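Local coordinates for methyltransferase-like protein (Saccharopolyspora spinosa, PDB 4PNE) that catalyses a [4+2] cycloaddition in spinosyn biosynthesis, on a fold like that of S-adenosylmethionine-dependent methyltransferases, at residues Thr88-Gly100 with Tyr156-Ser169. Residues are numbered along the deposited sequence; the frame is centred on the assembly and turned at random.
With SAH (S-adenosyl-L-homocysteine), chain C.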
loop_
_atom_site.group_PDB
_atom_site.type_symbol
_atom_site.label_atom_id
_atom_site.label_comp_id
_atom_site.label_asym_id
_atom_site.label_seq_id
_atom_site.Cartn_x
_atom_site.Cartn_y
_atom_site.Cartn_z
ATOM N N THR A 88 -11.819 -2.462 -8.481
ATOM C CA THR A 88 -11.344 -1.188 -9.001
ATOM C C THR A 88 -11.089 -1.171 -10.509
ATOM O O THR A 88 -11.132 -0.110 -11.111
ATOM C CB THR A 88 -10.047 -0.744 -8.304
ATOM O OG1 THR A 88 -9.030 -1.738 -8.497
ATOM C CG2 THR A 88 -10.295 -0.548 -6.855
ATOM N N VAL A 89 -10.848 -2.326 -11.119
ATOM C CA VAL A 89 -10.552 -2.383 -12.547
ATOM C C VAL A 89 -11.808 -2.929 -13.183
ATOM O O VAL A 89 -12.040 -4.129 -13.194
ATOM C CB VAL A 89 -9.326 -3.255 -12.859
ATOM C CG1 VAL A 89 -9.078 -3.369 -14.355
ATOM C CG2 VAL A 89 -8.080 -2.686 -12.161
ATOM N N LEU A 90 -12.633 -2.030 -13.699
ATOM C CA LEU A 90 -13.989 -2.402 -14.059
ATOM C C LEU A 90 -14.129 -2.680 -15.556
ATOM O O LEU A 90 -15.161 -3.187 -16.002
ATOM C CB LEU A 90 -14.951 -1.301 -13.630
ATOM C CG LEU A 90 -14.888 -0.860 -12.159
ATOM C CD1 LEU A 90 -15.934 0.205 -11.911
ATOM C CD2 LEU A 90 -15.054 -2.025 -11.194
ATOM N N ASP A 91 -13.083 -2.387 -16.326
ATOM C CA ASP A 91 -13.108 -2.629 -17.758
ATOM C C ASP A 91 -11.690 -2.621 -18.298
ATOM O O ASP A 91 -10.782 -2.206 -17.599
ATOM C CB ASP A 91 -13.945 -1.551 -18.448
ATOM C CG ASP A 91 -14.587 -2.033 -19.723
ATOM O OD1 ASP A 91 -14.114 -3.041 -20.312
ATOM O OD2 ASP A 91 -15.592 -1.400 -20.117
ATOM N N GLY A 92 -11.499 -3.076 -19.534
ATOM C CA GLY A 92 -10.247 -2.829 -20.224
ATOM C C GLY A 92 -10.197 -1.365 -20.641
ATOM O O GLY A 92 -11.223 -0.703 -20.748
ATOM N N GLY A 93 -9.005 -0.852 -20.915
ATOM C CA GLY A 93 -8.862 0.450 -21.541
ATOM C C GLY A 93 -9.007 1.637 -20.621
ATOM O O GLY A 93 -9.235 2.754 -21.072
ATOM N N VAL A 94 -8.865 1.382 -19.324
ATOM C CA VAL A 94 -8.924 2.443 -18.318
ATOM C C VAL A 94 -7.515 2.841 -17.902
ATOM O O VAL A 94 -6.541 2.124 -18.191
ATOM C CB VAL A 94 -9.706 1.998 -17.081
ATOM C CG1 VAL A 94 -11.168 1.701 -17.420
ATOM C CG2 VAL A 94 -9.082 0.772 -16.451
ATOM N N ARG A 95 -7.419 4.005 -17.261
ATOM C CA ARG A 95 -6.178 4.529 -16.728
ATOM C C ARG A 95 -6.310 4.505 -15.216
ATOM O O ARG A 95 -7.302 4.988 -14.686
ATOM C CB ARG A 95 -5.883 5.954 -17.232
ATOM C CG ARG A 95 -4.427 6.339 -17.061
ATOM C CD ARG A 95 -4.135 7.762 -17.481
ATOM N NE ARG A 95 -2.792 8.126 -17.058
ATOM C CZ ARG A 95 -2.336 9.376 -17.011
ATOM N NH1 ARG A 95 -1.100 9.609 -16.590
ATOM N NH2 ARG A 95 -3.119 10.387 -17.375
ATOM N N LEU A 96 -5.321 3.930 -14.539
ATOM C CA LEU A 96 -5.330 3.721 -13.103
ATOM C C LEU A 96 -4.093 4.358 -12.450
ATOM O O LEU A 96 -2.978 4.160 -12.952
ATOM C CB LEU A 96 -5.378 2.217 -12.809
ATOM C CG LEU A 96 -5.616 1.837 -11.357
ATOM C CD1 LEU A 96 -6.520 0.624 -11.272
ATOM C CD2 LEU A 96 -4.297 1.573 -10.716
ATOM N N LEU A 97 -4.277 5.132 -11.378
ATOM C CA LEU A 97 -3.163 5.679 -10.603
ATOM C C LEU A 97 -2.898 4.796 -9.381
ATOM O O LEU A 97 -3.770 4.659 -8.528
ATOM C CB LEU A 97 -3.469 7.110 -10.159
ATOM C CG LEU A 97 -2.424 7.869 -9.350
ATOM C CD1 LEU A 97 -1.211 8.130 -10.182
ATOM C CD2 LEU A 97 -3.027 9.142 -8.778
ATOM N N ASP A 98 -1.714 4.210 -9.314
ATOM C CA ASP A 98 -1.267 3.385 -8.196
ATOM C C ASP A 98 -0.468 4.289 -7.226
ATOM O O ASP A 98 0.696 4.606 -7.444
ATOM C CB ASP A 98 -0.457 2.181 -8.776
ATOM C CG ASP A 98 0.010 1.193 -7.720
ATOM O OD1 ASP A 98 -0.395 1.314 -6.560
ATOM O OD2 ASP A 98 0.807 0.294 -8.088
ATOM N N VAL A 99 -1.135 4.740 -6.182
ATOM C CA VAL A 99 -0.629 5.754 -5.272
ATOM C C VAL A 99 0.231 5.074 -4.218
ATOM O O VAL A 99 -0.283 4.377 -3.359
ATOM C CB VAL A 99 -1.751 6.505 -4.599
ATOM C CG1 VAL A 99 -1.166 7.543 -3.615
ATOM C CG2 VAL A 99 -2.611 7.178 -5.634
ATOM N N GLY A 100 1.537 5.209 -4.328
ATOM C CA GLY A 100 2.434 4.486 -3.449
ATOM C C GLY A 100 2.649 3.063 -3.924
ATOM O O GLY A 100 2.264 2.117 -3.256
ATOM N N TYR A 156 -0.869 15.710 -12.252
ATOM C CA TYR A 156 -1.835 15.349 -13.265
ATOM C C TYR A 156 -2.990 16.332 -13.307
ATOM O O TYR A 156 -3.323 16.946 -12.290
ATOM C CB TYR A 156 -2.349 13.932 -12.995
ATOM C CG TYR A 156 -1.218 12.994 -12.712
ATOM C CD1 TYR A 156 -0.322 12.675 -13.702
ATOM C CD2 TYR A 156 -1.037 12.453 -11.446
ATOM C CE1 TYR A 156 0.753 11.836 -13.446
ATOM C CE2 TYR A 156 0.012 11.620 -11.174
ATOM C CZ TYR A 156 0.907 11.309 -12.179
ATOM O OH TYR A 156 1.961 10.478 -11.920
ATOM N N PRO A 157 -3.610 16.487 -14.478
ATOM C CA PRO A 157 -4.791 17.344 -14.575
ATOM C C PRO A 157 -5.975 16.761 -13.824
ATOM O O PRO A 157 -6.015 15.541 -13.556
ATOM C CB PRO A 157 -5.064 17.404 -16.084
ATOM C CG PRO A 157 -4.332 16.272 -16.688
ATOM C CD PRO A 157 -3.269 15.830 -15.753
ATOM N N ASP A 158 -6.927 17.620 -13.465
ATOM C CA ASP A 158 -8.199 17.145 -12.940
ATOM C C ASP A 158 -8.796 16.098 -13.859
ATOM O O ASP A 158 -8.661 16.208 -15.077
ATOM C CB ASP A 158 -9.234 18.251 -12.818
ATOM C CG ASP A 158 -8.827 19.371 -11.884
ATOM O OD1 ASP A 158 -7.674 19.423 -11.402
ATOM O OD2 ASP A 158 -9.706 20.233 -11.665
ATOM N N ASN A 159 -9.490 15.111 -13.292
ATOM C CA ASN A 159 -10.305 14.186 -14.087
ATOM C C ASN A 159 -9.481 13.439 -15.141
ATOM O O ASN A 159 -9.863 13.366 -16.305
ATOM C CB ASN A 159 -11.461 14.953 -14.770
ATOM C CG ASN A 159 -12.247 15.820 -13.794
ATOM O OD1 ASN A 159 -12.781 15.336 -12.808
ATOM N ND2 ASN A 159 -12.322 17.120 -14.083
ATOM N N ALA A 160 -8.347 12.882 -14.710
ATOM C CA ALA A 160 -7.401 12.151 -15.569
ATOM C C ALA A 160 -7.517 10.629 -15.486
ATOM O O ALA A 160 -7.193 9.924 -16.445
ATOM C CB ALA A 160 -6.000 12.546 -15.216
ATOM N N PHE A 161 -7.947 10.109 -14.338
ATOM C CA PHE A 161 -7.884 8.665 -14.089
ATOM C C PHE A 161 -9.248 8.041 -13.858
ATOM O O PHE A 161 -10.083 8.608 -13.164
ATOM C CB PHE A 161 -7.010 8.363 -12.866
ATOM C CG PHE A 161 -5.591 8.733 -13.053
ATOM C CD1 PHE A 161 -4.733 7.862 -13.637
ATOM C CD2 PHE A 161 -5.133 9.945 -12.624
ATOM C CE1 PHE A 161 -3.423 8.189 -13.819
ATOM C CE2 PHE A 161 -3.812 10.310 -12.812
ATOM C CZ PHE A 161 -2.956 9.431 -13.408
ATOM N N ASP A 162 -9.461 6.842 -14.390
ATOM C CA ASP A 162 -10.678 6.089 -14.158
ATOM C C ASP A 162 -10.717 5.440 -12.770
ATOM O O ASP A 162 -11.789 5.187 -12.220
ATOM C CB ASP A 162 -10.837 4.991 -15.214
ATOM C CG ASP A 162 -10.869 5.545 -16.633
ATOM O OD1 ASP A 162 -11.907 6.106 -17.028
ATOM O OD2 ASP A 162 -9.865 5.454 -17.373
ATOM N N ALA A 163 -9.544 5.153 -12.219
ATOM C CA ALA A 163 -9.444 4.455 -10.955
ATOM C C ALA A 163 -8.127 4.754 -10.295
ATOM O O ALA A 163 -7.196 5.286 -10.925
ATOM C CB ALA A 163 -9.589 2.970 -11.149
ATOM N N ALA A 164 -8.054 4.388 -9.028
ATOM C CA ALA A 164 -6.854 4.517 -8.246
ATOM C C ALA A 164 -6.768 3.443 -7.190
ATOM O O ALA A 164 -7.792 2.965 -6.717
ATOM C CB ALA A 164 -6.828 5.871 -7.590
ATOM N N TRP A 165 -5.543 3.110 -6.792
ATOM C CA TRP A 165 -5.252 2.287 -5.625
ATOM C C TRP A 165 -4.492 3.111 -4.571
ATOM O O TRP A 165 -3.633 3.903 -4.910
ATOM C CB TRP A 165 -4.386 1.095 -5.966
ATOM C CG TRP A 165 -4.917 0.144 -6.925
ATOM C CD1 TRP A 165 -6.231 -0.054 -7.242
ATOM C CD2 TRP A 165 -4.162 -0.747 -7.749
ATOM N NE1 TRP A 165 -6.340 -1.055 -8.174
ATOM C CE2 TRP A 165 -5.079 -1.491 -8.501
ATOM C CE3 TRP A 165 -2.791 -1.022 -7.885
ATOM C CZ2 TRP A 165 -4.680 -2.444 -9.422
ATOM C CZ3 TRP A 165 -2.398 -1.989 -8.773
ATOM C CH2 TRP A 165 -3.325 -2.692 -9.529
ATOM N N ALA A 166 -4.725 2.824 -3.288
ATOM C CA ALA A 166 -3.791 3.216 -2.241
ATOM C C ALA A 166 -3.719 2.029 -1.303
ATOM O O ALA A 166 -4.487 1.945 -0.344
ATOM C CB ALA A 166 -4.215 4.482 -1.517
ATOM N N MET A 167 -2.843 1.090 -1.653
ATOM C CA MET A 167 -2.631 -0.123 -0.885
ATOM C C MET A 167 -1.506 0.118 0.085
ATOM O O MET A 167 -0.352 0.103 -0.308
ATOM C CB MET A 167 -2.348 -1.295 -1.818
ATOM C CG MET A 167 -3.566 -1.873 -2.502
ATOM S SD MET A 167 -3.252 -3.476 -3.335
ATOM C CE MET A 167 -2.703 -2.785 -4.873
ATOM N N GLN A 168 -1.906 0.431 1.324
ATOM C CA GLN A 168 -1.042 0.736 2.462
ATOM C C GLN A 168 -0.071 1.894 2.200
ATOM O O GLN A 168 1.118 1.839 2.531
ATOM C CB GLN A 168 -0.288 -0.512 2.926
ATOM C CG GLN A 168 -1.138 -1.450 3.698
ATOM C CD GLN A 168 -0.404 -2.728 4.072
ATOM O OE1 GLN A 168 -0.863 -3.823 3.756
ATOM N NE2 GLN A 168 0.770 -2.589 4.663
ATOM N N SER A 169 -0.576 2.945 1.569
ATOM C CA SER A 169 0.240 4.138 1.345
ATOM C C SER A 169 -0.253 5.393 2.078
ATOM O O SER A 169 0.560 6.206 2.493
ATOM C CB SER A 169 0.347 4.415 -0.145
ATOM O OG SER A 169 -0.930 4.660 -0.668
HETATM N N SAH C . 1.181 -0.304 -2.777
HETATM C CA SAH C . 2.460 -1.017 -2.709
HETATM C CB SAH C . 3.437 -0.458 -1.679
HETATM C CG SAH C . 2.922 -0.121 -0.302
HETATM S SD SAH C . 4.274 0.342 0.790
HETATM C C SAH C . 2.201 -2.475 -2.442
HETATM O O SAH C . 3.085 -3.288 -2.641
HETATM O OXT SAH C . 1.069 -2.839 -2.112
HETATM C "C5'" SAH C . 3.936 2.121 0.842
HETATM C "C4'" SAH C . 4.267 2.849 -0.452
HETATM O "O4'" SAH C . 3.760 4.177 -0.394
HETATM C "C3'" SAH C . 5.753 2.993 -0.726
HETATM O "O3'" SAH C . 5.932 2.650 -2.088
HETATM C "C2'" SAH C . 6.036 4.461 -0.453
HETATM O "O2'" SAH C . 7.149 5.042 -1.131
HETATM C "C1'" SAH C . 4.709 5.091 -0.875
HETATM N N9 SAH C . 4.525 6.449 -0.328
HETATM C C8 SAH C . 4.664 6.915 0.939
HETATM N N7 SAH C . 4.436 8.248 0.962
HETATM C C5 SAH C . 4.165 8.635 -0.300
HETATM C C6 SAH C . 3.880 9.861 -0.866
HETATM N N6 SAH C . 3.805 10.963 -0.136
HETATM N N1 SAH C . 3.629 9.932 -2.190
HETATM C C2 SAH C . 3.677 8.809 -2.989
HETATM N N3 SAH C . 4.006 7.599 -2.448
HETATM C C4 SAH C . 4.215 7.517 -1.115
HETATM O O HOH W 1 -5.525 10.532 -18.533
HETATM O O HOH W 2 -1.132 1.547 -3.902
#
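Strands 95-99 and 163-167 run parallel, their axes 4.5 Å apart at closest and 16° askew, and Leu97 hydrogen-bonds both ways, its N to Ala163 O and its O to Trp165 N. Where strand 161-167 is interrupted at Asp162, the carboxylate takes over a backbone role: OD2 accepts a hydrogen bond from Arg95 N at 2.8 Å through its anti lone pair. On one face the Trp165 indole lies across Leu96, whose CD2 sits 3.9 Å from the centroid of the five-membered ring. NE1 of Trp165 donates in the ring plane to Thr88 OG1 (2.8 Å), fixing the ring's rotation. On the other face Leu97 CB makes a CH-pi contact over the centre of the Phe161 ring, 3.7 Å from its centroid. The extended Arg95 chain lays one face of its guanidinium against Phe161 CE1, 3.3 Å from NE, with the two planes 43° apart, and water 1 links NH2 to Ala160 O. At the C-terminal ends Ser169 OG donates to Val99 O (2.8 Å), and Gly100 O and Met167 O both accept hydrogen bonds from the amino nitrogen of S-adenosylhomocysteine, the cofactor placement of a Rossmann-like methyltransferase sheet. Strands 117-122 and 191-200 flank the pair, and helix 176-186 covers Leu97, Val99 and Phe161.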